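Local atomic coordinates of alginate lyase (Chitinophaga sp. MD30, PDB entry 6KCW), a protein that cleaves alginate, a polysaccharide of uronic acids, as a bacterial lyase of polysaccharide lyase family 36, probably by beta-elimination. Residues S97-T103 against N112-R117; G104-W109 against K137-Y143; A1-S5 against I64-D68; R127-Y133 against D145-S150. All coordinates share one frame; numbering follows the deposited sequence.

Interaction 1 of 4, residues S97-T103 against N112-R117; sequences SIGEGNT and NGGTLR. With PO4 (phosphate ion), chain B.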
loop_
_atom_site.group_PDB
_atom_site.type_symbol
_atom_site.label_atom_id
_atom_site.label_comp_id
_atom_site.label_asym_id
_atom_site.label_seq_id
_atom_site.Cartn_x
_atom_site.Cartn_y
_atom_site.Cartn_z
ATOM N N SER A 97 -0.225 8.253 2.670
ATOM C CA SER A 97 -0.812 8.628 3.943
ATOM C C SER A 97 -0.896 10.143 4.045
ATOM O O SER A 97 0.113 10.838 3.901
ATOM C CB SER A 97 0.019 8.113 5.098
ATOM O OG SER A 97 1.149 8.949 5.187
ATOM N N ILE A 98 -2.084 10.644 4.357
ATOM C CA ILE A 98 -2.329 12.067 4.560
ATOM C C ILE A 98 -2.410 12.345 6.055
ATOM O O ILE A 98 -2.960 11.540 6.817
ATOM C CB ILE A 98 -3.616 12.500 3.830
ATOM C CG1 ILE A 98 -3.374 12.517 2.321
ATOM C CG2 ILE A 98 -4.097 13.853 4.315
ATOM C CD1 ILE A 98 -4.590 12.930 1.509
ATOM N N GLY A 99 -1.836 13.475 6.479
ATOM C CA GLY A 99 -1.909 13.900 7.873
ATOM C C GLY A 99 -1.334 12.888 8.845
ATOM O O GLY A 99 -0.207 12.404 8.692
ATOM N N GLU A 100 -2.118 12.573 9.880
ATOM C CA GLU A 100 -1.744 11.572 10.878
ATOM C C GLU A 100 -1.688 10.159 10.296
ATOM O O GLU A 100 -1.309 9.230 11.016
ATOM C CB GLU A 100 -2.723 11.622 12.077
ATOM C CG GLU A 100 -2.401 12.693 13.145
ATOM C CD GLU A 100 -3.445 12.813 14.284
ATOM O OE1 GLU A 100 -3.504 13.910 14.885
ATOM O OE2 GLU A 100 -4.200 11.845 14.589
ATOM N N GLY A 101 -2.064 9.975 9.026
ATOM C CA GLY A 101 -2.015 8.674 8.370
ATOM C C GLY A 101 -2.826 7.574 9.034
ATOM O O GLY A 101 -2.293 6.507 9.345
ATOM N N ASN A 102 -4.120 7.811 9.236
ATOM C CA ASN A 102 -4.936 6.880 10.003
ATOM C C ASN A 102 -4.948 5.486 9.387
ATOM O O ASN A 102 -5.121 5.320 8.171
ATOM C CB ASN A 102 -6.348 7.434 10.154
ATOM C CG ASN A 102 -6.371 8.633 11.066
ATOM O OD1 ASN A 102 -5.749 9.648 10.753
ATOM N ND2 ASN A 102 -7.021 8.505 12.237
ATOM N N THR A 103 -4.682 4.503 10.246
ATOM C CA THR A 103 -4.693 3.068 9.972
ATOM C C THR A 103 -5.078 2.369 11.274
ATOM O O THR A 103 -5.395 3.016 12.278
ATOM C CB THR A 103 -3.329 2.531 9.499
ATOM O OG1 THR A 103 -2.388 2.620 10.577
ATOM C CG2 THR A 103 -2.781 3.283 8.306
ATOM N N ASN A 112 -8.176 14.257 11.036
ATOM C CA ASN A 112 -6.753 14.554 11.132
ATOM C C ASN A 112 -5.879 13.667 10.252
ATOM O O ASN A 112 -4.651 13.799 10.303
ATOM C CB ASN A 112 -6.272 14.417 12.596
ATOM C CG ASN A 112 -6.929 15.419 13.541
ATOM O OD1 ASN A 112 -7.297 16.518 13.140
ATOM N ND2 ASN A 112 -7.065 15.039 14.807
ATOM N N GLY A 113 -6.448 12.749 9.482
ATOM C CA GLY A 113 -5.622 11.979 8.569
ATOM C C GLY A 113 -6.332 10.759 8.036
ATOM O O GLY A 113 -7.437 10.410 8.452
ATOM N N GLY A 114 -5.668 10.111 7.081
ATOM C CA GLY A 114 -6.128 8.850 6.527
ATOM C C GLY A 114 -5.014 8.214 5.729
ATOM O O GLY A 114 -3.889 8.718 5.697
ATOM N N THR A 115 -5.332 7.083 5.094
ATOM C CA THR A 115 -4.408 6.421 4.173
ATOM C C THR A 115 -5.146 5.881 2.956
ATOM O O THR A 115 -6.330 5.536 3.019
ATOM C CB THR A 115 -3.650 5.243 4.794
ATOM O OG1 THR A 115 -4.580 4.367 5.445
ATOM C CG2 THR A 115 -2.573 5.723 5.748
ATOM N N LEU A 116 -4.409 5.791 1.845
ATOM C CA LEU A 116 -4.831 5.089 0.641
ATOM C C LEU A 116 -3.864 3.912 0.512
ATOM O O LEU A 116 -2.712 4.094 0.112
ATOM C CB LEU A 116 -4.790 6.021 -0.573
ATOM C CG LEU A 116 -5.629 5.795 -1.845
ATOM C CD1 LEU A 116 -5.341 6.880 -2.876
ATOM C CD2 LEU A 116 -5.387 4.407 -2.448
ATOM N N ARG A 117 -4.313 2.715 0.888
ATOM C CA ARG A 117 -3.543 1.490 0.687
ATOM C C ARG A 117 -4.409 0.474 -0.046
ATOM O O ARG A 117 -5.576 0.731 -0.367
ATOM C CB ARG A 117 -3.030 0.898 2.013
ATOM C CG ARG A 117 -2.060 1.800 2.752
ATOM C CD ARG A 117 -1.748 1.284 4.165
ATOM N NE ARG A 117 -2.952 0.946 4.908
ATOM C CZ ARG A 117 -2.957 0.271 6.052
ATOM N NH1 ARG A 117 -1.822 -0.138 6.604
ATOM N NH2 ARG A 117 -4.105 -0.001 6.650
HETATM P P PO4 B . -5.942 -2.016 9.768
HETATM O O1 PO4 B . -4.529 -1.635 9.410
HETATM O O2 PO4 B . -6.031 -2.242 11.262
HETATM O O3 PO4 B . -6.333 -3.327 9.123
HETATM O O4 PO4 B . -6.898 -0.875 9.385
#
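The carbonyl oxygen of Ile-98 is gripped by two backbone N-H groups that reach it from opposite faces of its plane. Gly-114 N comes across the sheet at 3.1 Å from Ile-98 O, and Gly-101 N closes the type II' beta turn that runs from Ile-98 to Gly-101. The return bond, Ile-98 N to Gly-114 O at 3.0 Å, completes an antiparallel hydrogen-bonded pair in a beta-hairpin with a long connecting loop. At the turn, Glu-100 N meets Asn-112 O at 2.8 Å. Beyond the turn the chain folds back over its partner strand, and Gly-101 CA directs a C-H at Gly-114 O, 3.3 Å away. Asn-102 O then lies beside the hydroxyl of Thr-115. The methyl of Thr-115, CG2, is flanked by Ser-97 CB and by Thr-103 CG2, the latter 3.5 Å from it. Thr-103 CG2 also rests over the centre of one face of the Arg-117 guanidinium. A bend in the arginine chain (chi3 -49°) turns that group so that NH2 meets phosphate O1 at its edge, in plane, at 3.2 Å. His-212 takes NH1, while Lys-91 and Tyr-133 also bind the phosphate, probably an ion from the crystallisation liquor. This anion site is consistent with binding of an acidic polysaccharide. Strand 113-122 runs beside strand 94-99, which pairs in turn with strand 206-215, and beside strand 128-135. Ile-98 and Leu-116 pack inward on strand 162-170 of the other sheet of the beta-sandwich, whereas Thr-115 and Arg-117 meet Tyr-135 of strand 128-135.

Interaction 2 of 4, residues G104-W109 against K137-Y143; sequences GGDPGW and KDQPGQY. With PO4 (phosphate ion), chain B.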
loop_
_atom_site.group_PDB
_atom_site.type_symbol
_atom_site.label_atom_id
_atom_site.label_comp_id
_atom_site.label_asym_id
_atom_site.label_seq_id
_atom_site.Cartn_x
_atom_site.Cartn_y
_atom_site.Cartn_z
ATOM N N GLY A 104 -4.990 1.040 11.282
ATOM C CA GLY A 104 -5.279 0.323 12.517
ATOM C C GLY A 104 -6.760 0.378 12.832
ATOM O O GLY A 104 -7.620 0.373 11.948
ATOM N N GLY A 105 -7.082 0.435 14.103
ATOM C CA GLY A 105 -8.486 0.607 14.401
ATOM C C GLY A 105 -8.833 2.071 14.537
ATOM O O GLY A 105 -9.814 2.420 15.188
ATOM N N ASP A 106 -8.030 2.945 13.930
ATOM C CA ASP A 106 -8.157 4.379 14.170
ATOM C C ASP A 106 -8.761 5.052 12.944
ATOM O O ASP A 106 -8.030 5.442 12.025
ATOM C CB ASP A 106 -6.796 4.987 14.510
ATOM C CG ASP A 106 -6.919 6.291 15.274
ATOM O OD1 ASP A 106 -7.949 7.003 15.109
ATOM O OD2 ASP A 106 -5.979 6.582 16.051
ATOM N N PRO A 107 -10.078 5.249 12.904
ATOM C CA PRO A 107 -10.709 5.800 11.705
ATOM C C PRO A 107 -10.378 7.273 11.518
ATOM O O PRO A 107 -10.005 7.992 12.449
ATOM C CB PRO A 107 -12.204 5.596 11.975
ATOM C CG PRO A 107 -12.306 5.709 13.459
ATOM C CD PRO A 107 -11.038 5.095 14.011
ATOM N N GLY A 108 -10.517 7.717 10.270
ATOM C CA GLY A 108 -10.309 9.111 9.925
ATOM C C GLY A 108 -11.365 10.063 10.464
ATOM O O GLY A 108 -11.374 11.237 10.090
ATOM N N TRP A 109 -12.237 9.583 11.361
ATOM C CA TRP A 109 -13.355 10.397 11.839
ATOM C C TRP A 109 -12.898 11.663 12.553
ATOM O O TRP A 109 -13.638 12.656 12.574
ATOM C CB TRP A 109 -14.241 9.579 12.771
ATOM C CG TRP A 109 -14.882 8.416 12.114
ATOM C CD1 TRP A 109 -15.129 8.265 10.786
ATOM C CD2 TRP A 109 -15.369 7.226 12.753
ATOM N NE1 TRP A 109 -15.741 7.056 10.553
ATOM C CE2 TRP A 109 -15.894 6.398 11.745
ATOM C CE3 TRP A 109 -15.415 6.785 14.078
ATOM C CZ2 TRP A 109 -16.458 5.151 12.022
ATOM C CZ3 TRP A 109 -15.965 5.544 14.342
ATOM C CH2 TRP A 109 -16.483 4.748 13.323
ATOM N N LYS A 137 -12.031 10.664 6.178
ATOM C CA LYS A 137 -12.866 11.396 7.116
ATOM C C LYS A 137 -14.245 10.773 7.249
ATOM O O LYS A 137 -14.875 10.874 8.310
ATOM C CB LYS A 137 -12.986 12.852 6.672
ATOM C CG LYS A 137 -13.968 13.658 7.483
ATOM C CD LYS A 137 -13.401 13.999 8.829
ATOM C CE LYS A 137 -14.463 14.588 9.709
ATOM N NZ LYS A 137 -15.369 13.475 10.146
ATOM N N ASP A 138 -14.726 10.114 6.198
ATOM C CA ASP A 138 -16.111 9.661 6.152
ATOM C C ASP A 138 -16.225 8.150 5.991
ATOM O O ASP A 138 -17.281 7.662 5.572
ATOM C CB ASP A 138 -16.868 10.372 5.026
ATOM C CG ASP A 138 -16.861 11.883 5.181
ATOM O OD1 ASP A 138 -17.514 12.379 6.122
ATOM O OD2 ASP A 138 -16.213 12.570 4.354
ATOM N N GLN A 139 -15.168 7.398 6.314
ATOM C CA GLN A 139 -15.262 5.949 6.243
ATOM C C GLN A 139 -16.442 5.468 7.086
ATOM O O GLN A 139 -16.721 6.036 8.154
ATOM C CB GLN A 139 -13.959 5.291 6.714
ATOM C CG GLN A 139 -13.612 5.546 8.167
ATOM C CD GLN A 139 -12.192 5.153 8.504
ATOM O OE1 GLN A 139 -11.284 5.983 8.478
ATOM N NE2 GLN A 139 -11.991 3.881 8.827
ATOM N N PRO A 140 -17.166 4.469 6.634
ATOM C CA PRO A 140 -18.368 4.039 7.353
ATOM C C PRO A 140 -18.064 3.202 8.577
ATOM O O PRO A 140 -18.858 3.163 9.513
ATOM C CB PRO A 140 -19.113 3.214 6.299
ATOM C CG PRO A 140 -18.022 2.652 5.461
ATOM C CD PRO A 140 -17.001 3.747 5.366
ATOM N N GLY A 141 -16.936 2.496 8.563
ATOM C CA GLY A 141 -16.547 1.633 9.650
ATOM C C GLY A 141 -15.291 2.133 10.342
ATOM O O GLY A 141 -14.639 3.085 9.921
ATOM N N GLN A 142 -14.961 1.453 11.435
ATOM C CA GLN A 142 -13.795 1.841 12.209
ATOM C C GLN A 142 -12.512 1.411 11.519
ATOM O O GLN A 142 -11.464 2.037 11.713
ATOM C CB GLN A 142 -13.895 1.240 13.610
ATOM C CG GLN A 142 -12.690 1.472 14.478
ATOM C CD GLN A 142 -12.861 0.900 15.887
ATOM O OE1 GLN A 142 -11.966 1.028 16.718
ATOM N NE2 GLN A 142 -13.991 0.266 16.152
ATOM N N TYR A 143 -12.583 0.367 10.698
ATOM C CA TYR A 143 -11.455 -0.121 9.925
ATOM C C TYR A 143 -11.587 0.354 8.478
ATOM O O TYR A 143 -12.403 1.215 8.156
ATOM C CB TYR A 143 -11.362 -1.645 10.051
ATOM C CG TYR A 143 -11.032 -2.093 11.463
ATOM C CD1 TYR A 143 -12.033 -2.235 12.424
ATOM C CD2 TYR A 143 -9.715 -2.351 11.848
ATOM C CE1 TYR A 143 -11.732 -2.634 13.728
ATOM C CE2 TYR A 143 -9.410 -2.747 13.143
ATOM C CZ TYR A 143 -10.426 -2.883 14.077
ATOM O OH TYR A 143 -10.142 -3.280 15.367
HETATM P P PO4 B . -5.942 -2.016 9.768
HETATM O O1 PO4 B . -4.529 -1.635 9.410
HETATM O O2 PO4 B . -6.031 -2.242 11.262
HETATM O O3 PO4 B . -6.333 -3.327 9.123
HETATM O O4 PO4 B . -6.898 -0.875 9.385
#
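Gln-139 reaches up to Pro-107 and Gly-108, with the Trp-109 indole alongside, joining two loops that run antiparallel to each other at the surface of a beta-sandwich of the concanavalin-like clan. From its CB, the first torsion (chi1 64°) sets CG between the backbone N and the carbonyl carbon, where CG touches the indole NE1 of Trp-109 at 3.5 Å. CD lies against Pro-107 CB. At the tip, OE1 accepts a nearly straight bond from Gly-108 N at 2.6 Å, the donor standing well above the carbonyl plane, and a second bond from His-136 N. The other tip atom, NE2, turns back to its own loop, giving a bond to Gly-141 O at 3.0 Å and a weak one to Tyr-143 O; the amide is thus held at both ends.

The Trp-109 ring crosses this side chain at about a right angle, its plane 69° from the amide. NE1 donates to Gln-139 O at 2.8 Å, with the acceptor in the ring plane, and Pro-107 CG sits over one ring face, toward the rim. Lys-137, bent twice along its chain, curls round to bring NZ to Trp-109 O at 3.1 Å. Its CA directs a C-H straight at Gly-108 O, 3.3 Å away. At the far end of the contact Gly-105 CA lies over a face of the Tyr-143 ring, 4.2 Å from the centroid in a CH-pi contact, while phosphate O2 approaches the edge of that ring.

Interaction 3 of 4, residues A1-S5 against I64-D68; sequences AIPSS and IDVSD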
loop_
_atom_site.group_PDB
_atom_site.type_symbol
_atom_site.label_atom_id
_atom_site.label_comp_id
_atom_site.label_asym_id
_atom_site.label_seq_id
_atom_site.Cartn_x
_atom_site.Cartn_y
_atom_site.Cartn_z
ATOM N N ALA A 1 17.490 11.946 2.613
ATOM C CA ALA A 1 16.716 12.656 1.593
ATOM C C ALA A 1 15.231 12.367 1.753
ATOM O O ALA A 1 14.836 11.266 2.171
ATOM C CB ALA A 1 17.178 12.273 0.186
ATOM N N ILE A 2 14.420 13.371 1.429
ATOM C CA ILE A 2 12.968 13.232 1.388
ATOM C C ILE A 2 12.543 13.398 -0.064
ATOM O O ILE A 2 12.216 14.518 -0.489
ATOM C CB ILE A 2 12.276 14.265 2.283
ATOM C CG1 ILE A 2 12.956 14.310 3.642
ATOM C CG2 ILE A 2 10.801 13.939 2.442
ATOM C CD1 ILE A 2 12.304 15.287 4.583
ATOM N N PRO A 3 12.503 12.318 -0.843
ATOM C CA PRO A 3 12.248 12.453 -2.282
ATOM C C PRO A 3 10.870 13.022 -2.576
ATOM O O PRO A 3 9.925 12.869 -1.796
ATOM C CB PRO A 3 12.363 11.013 -2.789
ATOM C CG PRO A 3 11.930 10.188 -1.614
ATOM C CD PRO A 3 12.458 10.912 -0.400
ATOM N N SER A 4 10.770 13.700 -3.721
ATOM C CA SER A 4 9.481 13.981 -4.335
ATOM C C SER A 4 9.223 13.128 -5.569
ATOM O O SER A 4 8.084 13.079 -6.037
ATOM C CB SER A 4 9.344 15.472 -4.691
ATOM O OG SER A 4 10.517 15.980 -5.278
ATOM N N SER A 5 10.236 12.438 -6.086
ATOM C CA SER A 5 10.051 11.441 -7.128
ATOM C C SER A 5 11.012 10.280 -6.894
ATOM O O SER A 5 12.090 10.441 -6.314
ATOM C CB SER A 5 10.275 12.027 -8.522
ATOM O OG SER A 5 11.603 12.495 -8.656
ATOM N N ILE A 64 7.685 5.677 3.929
ATOM C CA ILE A 64 8.724 6.489 3.308
ATOM C C ILE A 64 8.265 7.940 3.322
ATOM O O ILE A 64 7.300 8.308 2.646
ATOM C CB ILE A 64 9.050 6.032 1.886
ATOM C CG1 ILE A 64 9.514 4.579 1.876
ATOM C CG2 ILE A 64 10.144 6.904 1.324
ATOM C CD1 ILE A 64 8.415 3.578 1.647
ATOM N N ASP A 65 8.969 8.755 4.093
ATOM C CA ASP A 65 8.760 10.195 4.130
ATOM C C ASP A 65 8.978 10.819 2.749
ATOM O O ASP A 65 10.085 10.775 2.201
ATOM C CB ASP A 65 9.740 10.774 5.144
ATOM C CG ASP A 65 9.323 12.103 5.683
ATOM O OD1 ASP A 65 8.421 12.733 5.105
ATOM O OD2 ASP A 65 9.932 12.512 6.697
ATOM N N VAL A 66 7.925 11.393 2.176
ATOM C CA VAL A 66 8.041 12.057 0.883
ATOM C C VAL A 66 7.765 13.538 1.083
ATOM O O VAL A 66 7.164 13.962 2.073
ATOM C CB VAL A 66 7.098 11.475 -0.188
ATOM C CG1 VAL A 66 7.299 9.972 -0.324
ATOM C CG2 VAL A 66 5.643 11.824 0.143
ATOM N N SER A 67 8.247 14.333 0.136
ATOM C CA SER A 67 7.990 15.760 0.174
ATOM C C SER A 67 6.489 15.996 0.186
ATOM O O SER A 67 5.756 15.417 -0.620
ATOM C CB SER A 67 8.636 16.432 -1.027
ATOM O OG SER A 67 8.236 17.777 -1.118
ATOM N N ASP A 68 6.032 16.820 1.129
ATOM C CA ASP A 68 4.605 17.055 1.295
ATOM C C ASP A 68 4.021 17.704 0.050
ATOM O O ASP A 68 4.624 18.599 -0.546
ATOM C CB ASP A 68 4.349 17.950 2.503
ATOM C CG ASP A 68 4.656 17.262 3.816
ATOM O OD1 ASP A 68 5.430 16.279 3.790
ATOM O OD2 ASP A 68 4.114 17.701 4.867
#
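One hydrogen bond links the two backbones: Ser-67 N donates to Pro-3 O at 2.9 Å. It is nearly straight at the hydrogen (168°), yet the donor stands above the carbonyl plane, 36° out of it. The same oxygen also receives a C-H from Val-66 CA at 3.4 Å, so neighbouring residues of the strand share Pro-3 O. This bridge spans the beta-sandwich at its margin, for strand 60-69 belongs to one sheet, whereas the N-terminal segment leads into strand 5-8 of the other. Van der Waals contacts supply the rest. In Ile-2 a chi1 of -47° puts the branch methyl CG2 anti to the backbone N, which lays it on the strand backbone. It meets Asp-65 O at 3.3 Å and rests on the peptide that joins Val-66 to Ser-67. From its side chain, Asp-65 brings OD1 to 3.8 Å from Ile-2 CG2. The ring carbon CD of Pro-3 also touches Asp-65 O, 3.5 Å away. Farther along, Ser-4 CB and Ser-67 CB face each other at 3.9 Å. Lys-239 of strand 228-241 takes part from outside, bonding through NZ to Ser-67 OG and through its backbone to Ser-4.

Interaction 4 of 4, residues R127-Y133 against D145-S150; sequences RVFFQPY and DTFGKS. With PO4 (phosphate ion), chain B.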
loop_
_atom_site.group_PDB
_atom_site.type_symbol
_atom_site.label_atom_id
_atom_site.label_comp_id
_atom_site.label_asym_id
_atom_site.label_seq_id
_atom_site.Cartn_x
_atom_site.Cartn_y
_atom_site.Cartn_z
ATOM N N ARG A 127 -13.564 -16.565 -2.970
ATOM C CA ARG A 127 -13.065 -15.596 -3.937
ATOM C C ARG A 127 -11.891 -14.820 -3.344
ATOM O O ARG A 127 -11.858 -14.543 -2.142
ATOM C CB ARG A 127 -14.187 -14.638 -4.358
ATOM C CG ARG A 127 -14.022 -14.058 -5.766
ATOM C CD ARG A 127 -15.297 -13.361 -6.282
ATOM N NE ARG A 127 -15.493 -12.014 -5.742
ATOM C CZ ARG A 127 -15.058 -10.896 -6.320
ATOM N NH1 ARG A 127 -14.397 -10.940 -7.474
ATOM N NH2 ARG A 127 -15.288 -9.722 -5.745
ATOM N N VAL A 128 -10.922 -14.479 -4.191
ATOM C CA VAL A 128 -9.709 -13.776 -3.776
ATOM C C VAL A 128 -9.462 -12.625 -4.743
ATOM O O VAL A 128 -9.338 -12.847 -5.951
ATOM C CB VAL A 128 -8.484 -14.709 -3.735
ATOM C CG1 VAL A 128 -7.228 -13.908 -3.417
ATOM C CG2 VAL A 128 -8.697 -15.816 -2.710
ATOM N N PHE A 129 -9.345 -11.407 -4.214
ATOM C CA PHE A 129 -9.238 -10.236 -5.076
ATOM C C PHE A 129 -8.341 -9.180 -4.441
ATOM O O PHE A 129 -7.887 -9.312 -3.305
ATOM C CB PHE A 129 -10.626 -9.641 -5.381
ATOM C CG PHE A 129 -11.533 -9.561 -4.179
ATOM C CD1 PHE A 129 -11.485 -8.467 -3.326
ATOM C CD2 PHE A 129 -12.432 -10.581 -3.904
ATOM C CE1 PHE A 129 -12.306 -8.392 -2.215
ATOM C CE2 PHE A 129 -13.263 -10.519 -2.795
ATOM C CZ PHE A 129 -13.199 -9.423 -1.945
ATOM N N PHE A 130 -8.075 -8.134 -5.219
ATOM C CA PHE A 130 -7.583 -6.868 -4.702
ATOM C C PHE A 130 -8.767 -6.032 -4.213
ATOM O O PHE A 130 -9.912 -6.241 -4.617
ATOM C CB PHE A 130 -6.796 -6.111 -5.784
ATOM C CG PHE A 130 -5.435 -6.689 -6.076
ATOM C CD1 PHE A 130 -4.453 -6.716 -5.094
ATOM C CD2 PHE A 130 -5.131 -7.185 -7.332
ATOM C CE1 PHE A 130 -3.201 -7.235 -5.342
ATOM C CE2 PHE A 130 -3.864 -7.706 -7.597
ATOM C CZ PHE A 130 -2.897 -7.733 -6.584
ATOM N N GLN A 131 -8.488 -5.090 -3.310
ATOM C CA GLN A 131 -9.555 -4.221 -2.834
ATOM C C GLN A 131 -8.921 -2.964 -2.278
ATOM O O GLN A 131 -7.901 -3.055 -1.580
ATOM C CB GLN A 131 -10.428 -4.897 -1.760
ATOM C CG GLN A 131 -9.793 -5.003 -0.353
ATOM C CD GLN A 131 -10.696 -5.672 0.695
ATOM O OE1 GLN A 131 -11.720 -6.276 0.363
ATOM N NE2 GLN A 131 -10.315 -5.556 1.968
ATOM N N PRO A 132 -9.464 -1.790 -2.568
ATOM C CA PRO A 132 -9.027 -0.589 -1.856
ATOM C C PRO A 132 -9.201 -0.783 -0.358
ATOM O O PRO A 132 -9.997 -1.603 0.103
ATOM C CB PRO A 132 -9.960 0.512 -2.379
ATOM C CG PRO A 132 -10.623 -0.068 -3.607
ATOM C CD PRO A 132 -10.630 -1.550 -3.434
ATOM N N TYR A 133 -8.438 -0.007 0.406
ATOM C CA TYR A 133 -8.489 -0.079 1.866
ATOM C C TYR A 133 -8.148 1.320 2.384
ATOM O O TYR A 133 -6.989 1.623 2.669
ATOM C CB TYR A 133 -7.540 -1.139 2.408
ATOM C CG TYR A 133 -7.890 -1.551 3.810
ATOM C CD1 TYR A 133 -9.014 -2.330 4.054
ATOM C CD2 TYR A 133 -7.123 -1.145 4.892
ATOM C CE1 TYR A 133 -9.362 -2.704 5.321
ATOM C CE2 TYR A 133 -7.465 -1.519 6.173
ATOM C CZ TYR A 133 -8.585 -2.302 6.381
ATOM O OH TYR A 133 -8.942 -2.674 7.655
ATOM N N ASP A 145 -12.095 1.426 4.738
ATOM C CA ASP A 145 -13.192 1.525 3.792
ATOM C C ASP A 145 -12.726 0.939 2.465
ATOM O O ASP A 145 -11.708 1.378 1.916
ATOM C CB ASP A 145 -13.600 2.996 3.665
ATOM C CG ASP A 145 -14.890 3.196 2.918
ATOM O OD1 ASP A 145 -15.437 2.215 2.373
ATOM O OD2 ASP A 145 -15.353 4.364 2.863
ATOM N N THR A 146 -13.434 -0.077 1.966
ATOM C CA THR A 146 -13.136 -0.622 0.647
ATOM C C THR A 146 -13.927 0.044 -0.460
ATOM O O THR A 146 -13.655 -0.231 -1.636
ATOM C CB THR A 146 -13.427 -2.125 0.573
ATOM O OG1 THR A 146 -14.840 -2.342 0.720
ATOM C CG2 THR A 146 -12.640 -2.897 1.639
ATOM N N PHE A 147 -14.908 0.879 -0.109
ATOM C CA PHE A 147 -15.871 1.449 -1.048
ATOM C C PHE A 147 -16.615 0.374 -1.822
ATOM O O PHE A 147 -17.145 0.632 -2.906
ATOM C CB PHE A 147 -15.194 2.435 -2.002
ATOM C CG PHE A 147 -14.829 3.733 -1.348
ATOM C CD1 PHE A 147 -13.657 3.851 -0.609
ATOM C CD2 PHE A 147 -15.666 4.830 -1.450
ATOM C CE1 PHE A 147 -13.321 5.047 0.012
ATOM C CE2 PHE A 147 -15.336 6.027 -0.835
ATOM C CZ PHE A 147 -14.160 6.132 -0.096
ATOM N N GLY A 148 -16.681 -0.831 -1.260
ATOM C CA GLY A 148 -17.297 -1.945 -1.943
ATOM C C GLY A 148 -16.600 -2.413 -3.202
ATOM O O GLY A 148 -17.215 -3.130 -3.990
ATOM N N LYS A 149 -15.333 -2.051 -3.418
ATOM C CA LYS A 149 -14.693 -2.276 -4.716
ATOM C C LYS A 149 -13.727 -3.458 -4.674
ATOM O O LYS A 149 -13.100 -3.744 -3.650
ATOM C CB LYS A 149 -13.946 -1.024 -5.185
ATOM C CG LYS A 149 -14.761 0.265 -5.094
ATOM C CD LYS A 149 -16.000 0.174 -5.977
ATOM C CE LYS A 149 -16.604 1.544 -6.278
ATOM N NZ LYS A 149 -17.682 1.451 -7.309
ATOM N N SER A 150 -13.601 -4.141 -5.810
ATOM C CA SER A 150 -12.677 -5.263 -5.888
ATOM C C SER A 150 -12.175 -5.436 -7.311
ATOM O O SER A 150 -12.839 -5.054 -8.276
ATOM C CB SER A 150 -13.323 -6.565 -5.400
ATOM O OG SER A 150 -14.362 -6.978 -6.262
HETATM P P PO4 B . -5.942 -2.016 9.768
HETATM O O1 PO4 B . -4.529 -1.635 9.410
HETATM O O2 PO4 B . -6.031 -2.242 11.262
HETATM O O3 PO4 B . -6.333 -3.327 9.123
HETATM O O4 PO4 B . -6.898 -0.875 9.385
#
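Asp-145 O lies against Tyr-133 CA, 3.5 Å away, where the loop first meets the strand. The Asp-145 carboxylate faces its own loop: OD1 accepts from Phe-147 N in an Asx turn, and OD2 is held by His-136. Thr-146 follows with OG1 set between its backbone N and carbonyl carbon (chi1 66°), which keeps the hydroxyl for Gly-148 N and turns the methyl to the strand. CG2 packs against Pro-132 O (3.3 Å) and the amide carbon CD of Gln-131 (3.5 Å). The OG1 bond forms an ST turn within the type I' beta turn from Thr-146 to Lys-149, whose two middle residues have positive phi. Lys-149 brings its carbonyl O to within 3.3 Å of Pro-132 CD, and its CB rests on the same proline ring. Ser-150 then meets three residues: its CA directs a C-H at Phe-130 O (3.2 Å), and its CB sits 3.4 Å from Phe-129 CD1. Its OG, over a face of the Phe-129 ring, accepts from Arg-127 NH2 at 2.9 Å, lying in the guanidinium plane, and is also bonded to Pro-152 O. Arg-127 NH1 is taken by Gly-155 and Pro-152 carbonyls, which helps fix the group's rotation. Strand 128-135 pairs with strand 113-122, while Pro-132 packs on strands 179-185 and 188-195 of the other sheet and Tyr-133 OH, also bonded to Gly-144 N, reaches the phosphate.

Overall arrangement
From the N terminus, interaction 3 comes first, bringing the segment before strand 5-8 onto strand 60-69 and so tying the two sheets at one margin. Interaction 1 closes the connection between strands 94-99 and 113-122, and the loop it encloses holds residues 104-109. That loop crosses to residues 137-143 in interaction 2, whose segments alternate with those of interactions 1 and 4. Interaction 4, closing after interaction 1, folds the loop beyond strand 128-135 back on that strand. Interactions 1 and 4 meet through the neighbouring strands 113-122 and 128-135. Interactions 1, 2 and 4 all touch the phosphate; interaction 3 lies across the chain's centre from interaction 4.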